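Local coordinates for fimbrin (PDB 1RT8), which binds actin filaments and crosslinks them through two actin-binding regions, supporting cell polarity, cytokinesis, mating and spore formation, at residues Trp179-Ser184 / Asp192-Thr197; Val299-His304 / Gly313-Gln318. All coordinates share one frame; numbering follows the deposited sequence.

Contact 1. Residues Trp179-Ser184 / Asp192-Thr197; sequences WPRTVS and DGENYT
Asn195 and Arg181 meet at about a right angle, CG and ND2 of Asn195 lying over one face of the guanidinium, offset toward its rim, the two planes 61° apart. Asn195 OD1 accepts from the indole of Trp179, NE1 to OD1 2.9 Å, nearly in line with the amide C=O; the N-H...O angle of 131° shows a bent bond. Asn195 ND2 donates to the backbone oxygen of Asp189 and to a water that also accepts from Arg181 NE and lies close to Thr182 O, fixing both ends of the amide. A bend at chi3 (64°) turns Arg181 NE out of the chain's line, and NH1 carries two salt bridges: Asp192 OD2 at 2.7 Å, tip to tip and through its syn lone pair, and Glu194 OE1 at 2.8 Å, met from above the carboxylate plane. Asp192 OD1 accepts from Glu194 N (2.9 Å), closing an Asx turn. An alanine in place of Arg181 would probably leave the Asp192 and Glu194 carboxylates without their shared positive partner and the Asn195 amide without the guanidinium beside it. The arrangement ties the loop after helix 162-176 to the start of helix 194-203, with Gly193 at the N-cap position, within the second calponin-homology domain.

Contact 2. Residues Val299-His304 / Gly313-Gln318; sequences VTPSIH and GLILLQ
Ile315 puts CD1 against Val299 CG2 at 3.9 Å and against Pro301 CD at 3.8 Å, crossing the valine at about a right angle and running antiparallel alongside the proline ring. The contact belongs to the third calponin-homology domain, an all-helical fold, where the loop after helix 282-296 lies against the first turns of helix 314-323; Gly313 is at the N-cap position of that helix. A chi1 of -66° sets Ile315 CG1 beside the backbone N and leaves CG2 anti to that N, where it meets Ile303 CD1 at 3.8 Å. Ile303 also touches Thr291 and Leu294 of helix 282-296, and Ile315 touches Leu310; Val299, Ile303 and Ile315 are buried, while Pro301 closes the cluster on the exposed side. At the more exposed end the contact turns polar. Gln318, one helical turn after Ile315, extends beyond CG and brings its amide to Thr300, whose side chain it crosses at about a right angle. Its NE2 makes a weak bond back to Leu314 O, probably only a slight restraint on how the amide turns. Gln318 OE1 takes two donors from one residue. Thr300 N approaches in the carbonyl plane, on a lone pair, at 2.8 Å and with an N-H...O angle of 164°; Thr300 OG1 donates to the same OE1 from above that plane, at 3.1 Å.

The two contacts follow one another in sequence, 179-197 and then 299-318, and lie apart in space: their centres are 33 Å apart and their nearest atoms about 15 Å. They share no helix. Contact 1 joins the loop after helix 162-176 to helix 194-203 in the second calponin-homology domain, contact 2 the loop after helix 282-296 to helix 314-323 in the third. Each thus pairs the loop following a long helix with the start of a later helix that has glycine at its N-cap position, consistent with equivalent places in a repeated fold. One contact lies in each of the two actin-binding regions that together let the protein crosslink filaments, and neither spans both.

Contact 1. Residues Trp179-Ser184 / Asp192-Thr197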
ATOM      1  N   TRP A 179       7.888 -22.904  25.643  1.00 36.32           N
ATOM      2  CA  TRP A 179       7.669 -23.907  24.611  1.00 35.74           C
ATOM      3  C   TRP A 179       8.937 -23.948  23.740  1.00 36.00           C
ATOM      4  O   TRP A 179       9.405 -22.921  23.260  1.00 36.90           O
ATOM      5  CB  TRP A 179       6.428 -23.506  23.800  1.00 34.76           C
ATOM      6  CG  TRP A 179       5.917 -24.533  22.833  1.00 33.04           C
ATOM      7  CD1 TRP A 179       5.834 -24.404  21.476  1.00 31.63           C
ATOM      8  CD2 TRP A 179       5.435 -25.853  23.140  1.00 32.45           C
ATOM      9  NE1 TRP A 179       5.336 -25.556  20.918  1.00 32.15           N
ATOM     10  CE2 TRP A 179       5.085 -26.463  21.915  1.00 31.99           C
ATOM     11  CE3 TRP A 179       5.273 -26.580  24.330  1.00 31.23           C
ATOM     12  CZ2 TRP A 179       4.581 -27.766  21.844  1.00 29.83           C
ATOM     13  CZ3 TRP A 179       4.771 -27.885  24.256  1.00 27.31           C
ATOM     14  CH2 TRP A 179       4.434 -28.459  23.022  1.00 27.95           C
ATOM     15  N   PRO A 180       9.516 -25.140  23.539  1.00 36.49           N
ATOM     16  CA  PRO A 180      10.735 -25.318  22.739  1.00 37.20           C
ATOM     17  C   PRO A 180      10.609 -25.001  21.247  1.00 37.24           C
ATOM     18  O   PRO A 180      11.617 -24.927  20.539  1.00 38.87           O
ATOM     19  CB  PRO A 180      11.091 -26.789  22.966  1.00 36.75           C
ATOM     20  CG  PRO A 180      10.405 -27.127  24.266  1.00 38.85           C
ATOM     21  CD  PRO A 180       9.093 -26.420  24.125  1.00 36.54           C
ATOM     22  N   ARG A 181       9.385 -24.830  20.764  1.00 34.77           N
ATOM     23  CA  ARG A 181       9.194 -24.534  19.353  1.00 32.07           C
ATOM     24  C   ARG A 181       9.116 -23.050  19.064  1.00 31.43           C
ATOM     25  O   ARG A 181       8.664 -22.260  19.885  1.00 30.65           O
ATOM     26  CB  ARG A 181       7.942 -25.231  18.820  1.00 30.65           C
ATOM     27  CG  ARG A 181       8.091 -26.733  18.796  1.00 31.13           C
ATOM     28  CD  ARG A 181       6.932 -27.411  18.134  1.00 27.51           C
ATOM     29  NE  ARG A 181       6.817 -27.077  16.717  1.00 30.90           N
ATOM     30  CZ  ARG A 181       5.891 -27.592  15.919  1.00 30.48           C
ATOM     31  NH1 ARG A 181       5.014 -28.463  16.413  1.00 29.03           N
ATOM     32  NH2 ARG A 181       5.829 -27.234  14.644  1.00 29.26           N
ATOM     33  N   THR A 182       9.572 -22.675  17.881  1.00 31.29           N
ATOM     34  CA  THR A 182       9.546 -21.286  17.491  1.00 32.12           C
ATOM     35  C   THR A 182       8.863 -21.221  16.133  1.00 31.63           C
ATOM     36  O   THR A 182       8.800 -22.225  15.418  1.00 31.10           O
ATOM     37  CB  THR A 182      10.984 -20.728  17.429  1.00 33.44           C
ATOM     38  OG1 THR A 182      10.968 -19.342  17.781  1.00 37.86           O
ATOM     39  CG2 THR A 182      11.584 -20.918  16.038  1.00 31.82           C
ATOM     40  N   VAL A 183       8.331 -20.052  15.795  1.00 31.78           N
ATOM     41  CA  VAL A 183       7.639 -19.855  14.526  1.00 31.75           C
ATOM     42  C   VAL A 183       8.396 -18.890  13.614  1.00 31.53           C
ATOM     43  O   VAL A 183       8.816 -17.821  14.049  1.00 29.94           O
ATOM     44  CB  VAL A 183       6.203 -19.308  14.769  1.00 33.50           C
ATOM     45  CG1 VAL A 183       5.649 -18.681  13.504  1.00 34.97           C
ATOM     46  CG2 VAL A 183       5.291 -20.437  15.231  1.00 31.22           C
ATOM     47  N   SER A 184       8.567 -19.267  12.348  1.00 31.91           N
ATOM     48  CA  SER A 184       9.263 -18.396  11.406  1.00 33.79           C
ATOM     49  C   SER A 184       8.472 -18.222  10.112  1.00 32.80           C
ATOM     50  O   SER A 184       8.932 -17.575   9.173  1.00 33.24           O
ATOM     51  CB  SER A 184      10.670 -18.937  11.104  1.00 34.72           C
ATOM     52  OG  SER A 184      10.613 -20.126  10.341  1.00 36.93           O
ATOM     53  N   ASP A 192       0.740 -28.154  12.288  1.00 29.81           N
ATOM     54  CA  ASP A 192       0.352 -29.329  13.067  1.00 29.65           C
ATOM     55  C   ASP A 192      -0.523 -28.983  14.263  1.00 29.08           C
ATOM     56  O   ASP A 192      -0.888 -29.857  15.050  1.00 27.45           O
ATOM     57  CB  ASP A 192       1.570 -30.158  13.521  1.00 29.60           C
ATOM     58  CG  ASP A 192       2.475 -29.419  14.484  1.00 29.46           C
ATOM     59  OD1 ASP A 192       2.031 -28.447  15.141  1.00 25.79           O
ATOM     60  OD2 ASP A 192       3.646 -29.840  14.591  1.00 31.41           O
ATOM     61  N   GLY A 193      -0.858 -27.701  14.383  1.00 29.38           N
ATOM     62  CA  GLY A 193      -1.724 -27.240  15.459  1.00 28.13           C
ATOM     63  C   GLY A 193      -1.137 -27.098  16.847  1.00 27.91           C
ATOM     64  O   GLY A 193      -1.817 -26.609  17.747  1.00 28.82           O
ATOM     65  N   GLU A 194       0.113 -27.513  17.032  1.00 26.60           N
ATOM     66  CA  GLU A 194       0.763 -27.423  18.333  1.00 26.52           C
ATOM     67  C   GLU A 194       1.065 -26.002  18.774  1.00 26.08           C
ATOM     68  O   GLU A 194       0.716 -25.601  19.881  1.00 25.89           O
ATOM     69  CB  GLU A 194       2.070 -28.220  18.339  1.00 25.06           C
ATOM     70  CG  GLU A 194       1.893 -29.716  18.485  1.00 26.56           C
ATOM     71  CD  GLU A 194       3.218 -30.436  18.710  1.00 27.13           C
ATOM     72  OE1 GLU A 194       4.268 -29.760  18.779  1.00 29.72           O
ATOM     73  OE2 GLU A 194       3.207 -31.678  18.822  1.00 26.90           O
ATOM     74  N   ASN A 195       1.733 -25.237  17.920  1.00 27.74           N
ATOM     75  CA  ASN A 195       2.070 -23.871  18.283  1.00 27.54           C
ATOM     76  C   ASN A 195       0.836 -23.007  18.526  1.00 27.72           C
ATOM     77  O   ASN A 195       0.840 -22.150  19.410  1.00 25.27           O
ATOM     78  CB  ASN A 195       2.997 -23.263  17.232  1.00 28.25           C
ATOM     79  CG  ASN A 195       4.389 -23.890  17.276  1.00 31.38           C
ATOM     80  OD1 ASN A 195       4.823 -24.342  18.329  1.00 30.20           O
ATOM     81  ND2 ASN A 195       5.088 -23.912  16.146  1.00 32.47           N
ATOM     82  N   TYR A 196      -0.220 -23.248  17.756  1.00 27.33           N
ATOM     83  CA  TYR A 196      -1.463 -22.506  17.928  1.00 29.37           C
ATOM     84  C   TYR A 196      -2.055 -22.836  19.301  1.00 30.22           C
ATOM     85  O   TYR A 196      -2.478 -21.938  20.036  1.00 32.56           O
ATOM     86  CB  TYR A 196      -2.463 -22.886  16.832  1.00 28.31           C
ATOM     87  CG  TYR A 196      -2.264 -22.183  15.496  1.00 26.40           C
ATOM     88  CD1 TYR A 196      -2.694 -22.786  14.312  1.00 26.07           C
ATOM     89  CD2 TYR A 196      -1.691 -20.914  15.419  1.00 25.33           C
ATOM     90  CE1 TYR A 196      -2.562 -22.153  13.087  1.00 24.66           C
ATOM     91  CE2 TYR A 196      -1.552 -20.254  14.179  1.00 25.43           C
ATOM     92  CZ  TYR A 196      -1.993 -20.887  13.020  1.00 25.79           C
ATOM     93  OH  TYR A 196      -1.878 -20.278  11.788  1.00 22.45           O
ATOM     94  N   THR A 197      -2.077 -24.123  19.645  1.00 30.14           N
ATOM     95  CA  THR A 197      -2.608 -24.566  20.936  1.00 29.82           C
ATOM     96  C   THR A 197      -1.868 -23.915  22.108  1.00 30.15           C
ATOM     97  O   THR A 197      -2.490 -23.450  23.056  1.00 31.78           O
ATOM     98  CB  THR A 197      -2.515 -26.097  21.082  1.00 28.70           C
ATOM     99  OG1 THR A 197      -3.372 -26.721  20.119  1.00 27.99           O
ATOM    100  CG2 THR A 197      -2.938 -26.532  22.479  1.00 30.03           C
TER
HETATM  101  O   HOH W   1       7.961 -24.599  15.142  1.00 34.21           O

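Contact 2. Residues Val299-His304 / Gly313-Gln318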
ATOM      1  N   VAL A 299      12.094  -2.327  -6.275  1.00 37.93           N
ATOM      2  CA  VAL A 299      13.454  -2.553  -5.758  1.00 38.00           C
ATOM      3  C   VAL A 299      13.370  -3.749  -4.828  1.00 39.88           C
ATOM      4  O   VAL A 299      12.422  -3.842  -4.070  1.00 38.78           O
ATOM      5  CB  VAL A 299      14.004  -1.316  -5.034  1.00 35.72           C
ATOM      6  CG1 VAL A 299      14.128  -0.196  -6.013  1.00 33.83           C
ATOM      7  CG2 VAL A 299      13.093  -0.899  -3.876  1.00 35.35           C
ATOM      8  N   THR A 300      14.342  -4.667  -4.900  1.00 43.00           N
ATOM      9  CA  THR A 300      14.319  -5.910  -4.100  1.00 44.71           C
ATOM     10  C   THR A 300      13.825  -5.846  -2.659  1.00 44.22           C
ATOM     11  O   THR A 300      12.622  -6.013  -2.430  1.00 49.45           O
ATOM     12  CB  THR A 300      15.653  -6.626  -4.100  1.00 45.47           C
ATOM     13  OG1 THR A 300      16.136  -6.721  -5.439  1.00 47.04           O
ATOM     14  CG2 THR A 300      15.482  -8.028  -3.548  1.00 44.76           C
ATOM     15  N   PRO A 301      14.710  -5.620  -1.661  1.00 41.42           N
ATOM     16  CA  PRO A 301      14.096  -5.586  -0.328  1.00 38.53           C
ATOM     17  C   PRO A 301      13.211  -4.374  -0.293  1.00 37.16           C
ATOM     18  O   PRO A 301      13.726  -3.260  -0.233  1.00 37.80           O
ATOM     19  CB  PRO A 301      15.282  -5.413   0.638  1.00 38.60           C
ATOM     20  CG  PRO A 301      16.514  -5.568  -0.231  1.00 36.77           C
ATOM     21  CD  PRO A 301      16.094  -5.136  -1.612  1.00 37.22           C
ATOM     22  N   SER A 302      11.898  -4.572  -0.355  1.00 35.47           N
ATOM     23  CA  SER A 302      10.984  -3.435  -0.313  1.00 34.29           C
ATOM     24  C   SER A 302      11.431  -2.579   0.848  1.00 30.93           C
ATOM     25  O   SER A 302      11.928  -3.103   1.844  1.00 30.45           O
ATOM     26  CB  SER A 302       9.562  -3.892  -0.041  1.00 34.60           C
ATOM     27  OG  SER A 302       9.175  -4.856  -1.004  1.00 40.70           O
ATOM     28  N   ILE A 303      11.239  -1.273   0.729  1.00 28.78           N
ATOM     29  CA  ILE A 303      11.635  -0.346   1.779  1.00 25.88           C
ATOM     30  C   ILE A 303      10.609  -0.237   2.905  1.00 27.58           C
ATOM     31  O   ILE A 303       9.404  -0.128   2.649  1.00 23.72           O
ATOM     32  CB  ILE A 303      11.841   1.072   1.199  1.00 26.99           C
ATOM     33  CG1 ILE A 303      12.923   1.052   0.126  1.00 26.12           C
ATOM     34  CG2 ILE A 303      12.155   2.061   2.321  1.00 24.73           C
ATOM     35  CD1 ILE A 303      12.870   2.239  -0.787  1.00 21.85           C
ATOM     36  N   HIS A 304      11.082  -0.246   4.148  1.00 25.90           N
ATOM     37  CA  HIS A 304      10.187  -0.106   5.302  1.00 28.28           C
ATOM     38  C   HIS A 304      10.745   0.921   6.276  1.00 29.27           C
ATOM     39  O   HIS A 304      10.113   1.266   7.275  1.00 30.51           O
ATOM     40  CB  HIS A 304       9.992  -1.468   5.985  1.00 30.02           C
ATOM     41  CG  HIS A 304       9.211  -2.444   5.150  1.00 31.04           C
ATOM     42  ND1 HIS A 304       7.851  -2.331   4.961  1.00 32.50           N
ATOM     43  CD2 HIS A 304       9.609  -3.495   4.391  1.00 32.18           C
ATOM     44  CE1 HIS A 304       7.444  -3.263   4.118  1.00 31.18           C
ATOM     45  NE2 HIS A 304       8.490  -3.982   3.756  1.00 33.80           N
ATOM     46  N   GLY A 313      23.455   2.006  -0.619  1.00 22.15           N
ATOM     47  CA  GLY A 313      23.337   2.374  -2.019  1.00 21.79           C
ATOM     48  C   GLY A 313      22.716   1.414  -3.015  1.00 23.79           C
ATOM     49  O   GLY A 313      22.509   1.783  -4.174  1.00 24.95           O
ATOM     50  N   LEU A 314      22.407   0.199  -2.582  1.00 22.59           N
ATOM     51  CA  LEU A 314      21.842  -0.801  -3.478  1.00 23.30           C
ATOM     52  C   LEU A 314      20.453  -0.463  -4.003  1.00 24.36           C
ATOM     53  O   LEU A 314      20.161  -0.677  -5.179  1.00 26.27           O
ATOM     54  CB  LEU A 314      21.830  -2.161  -2.778  1.00 22.00           C
ATOM     55  CG  LEU A 314      23.231  -2.717  -2.493  1.00 22.50           C
ATOM     56  CD1 LEU A 314      23.120  -4.105  -1.852  1.00 22.64           C
ATOM     57  CD2 LEU A 314      24.007  -2.806  -3.798  1.00 23.50           C
ATOM     58  N   ILE A 315      19.600   0.057  -3.130  1.00 24.30           N
ATOM     59  CA  ILE A 315      18.246   0.441  -3.510  1.00 25.42           C
ATOM     60  C   ILE A 315      18.287   1.546  -4.557  1.00 26.10           C
ATOM     61  O   ILE A 315      17.599   1.469  -5.571  1.00 26.42           O
ATOM     62  CB  ILE A 315      17.444   0.939  -2.283  1.00 26.69           C
ATOM     63  CG1 ILE A 315      17.224  -0.217  -1.306  1.00 25.94           C
ATOM     64  CG2 ILE A 315      16.118   1.566  -2.729  1.00 28.72           C
ATOM     65  CD1 ILE A 315      16.448  -1.379  -1.861  1.00 25.21           C
ATOM     66  N   LEU A 316      19.098   2.572  -4.313  1.00 25.34           N
ATOM     67  CA  LEU A 316      19.219   3.681  -5.253  1.00 25.98           C
ATOM     68  C   LEU A 316      19.733   3.210  -6.618  1.00 27.24           C
ATOM     69  O   LEU A 316      19.215   3.614  -7.666  1.00 26.84           O
ATOM     70  CB  LEU A 316      20.151   4.761  -4.681  1.00 24.52           C
ATOM     71  CG  LEU A 316      19.559   5.578  -3.515  1.00 24.74           C
ATOM     72  CD1 LEU A 316      20.626   6.430  -2.853  1.00 21.55           C
ATOM     73  CD2 LEU A 316      18.445   6.461  -4.041  1.00 24.89           C
ATOM     74  N   LEU A 317      20.749   2.351  -6.601  1.00 26.50           N
ATOM     75  CA  LEU A 317      21.318   1.843  -7.835  1.00 25.32           C
ATOM     76  C   LEU A 317      20.282   1.046  -8.623  1.00 24.66           C
ATOM     77  O   LEU A 317      20.226   1.142  -9.847  1.00 24.00           O
ATOM     78  CB  LEU A 317      22.562   1.006  -7.533  1.00 24.15           C
ATOM     79  CG  LEU A 317      23.728   1.864  -7.018  1.00 26.15           C
ATOM     80  CD1 LEU A 317      24.900   0.989  -6.598  1.00 27.27           C
ATOM     81  CD2 LEU A 317      24.152   2.846  -8.097  1.00 25.75           C
ATOM     82  N   GLN A 318      19.452   0.276  -7.931  1.00 24.75           N
ATOM     83  CA  GLN A 318      18.414  -0.490  -8.617  1.00 26.01           C
ATOM     84  C   GLN A 318      17.427   0.459  -9.289  1.00 27.78           C
ATOM     85  O   GLN A 318      17.021   0.231 -10.426  1.00 27.49           O
ATOM     86  CB  GLN A 318      17.659  -1.386  -7.645  1.00 25.83           C
ATOM     87  CG  GLN A 318      18.445  -2.585  -7.156  1.00 27.11           C
ATOM     88  CD  GLN A 318      17.686  -3.349  -6.092  1.00 27.35           C
ATOM     89  OE1 GLN A 318      16.572  -3.822  -6.322  1.00 29.00           O
ATOM     90  NE2 GLN A 318      18.282  -3.467  -4.914  1.00 28.34           N
TER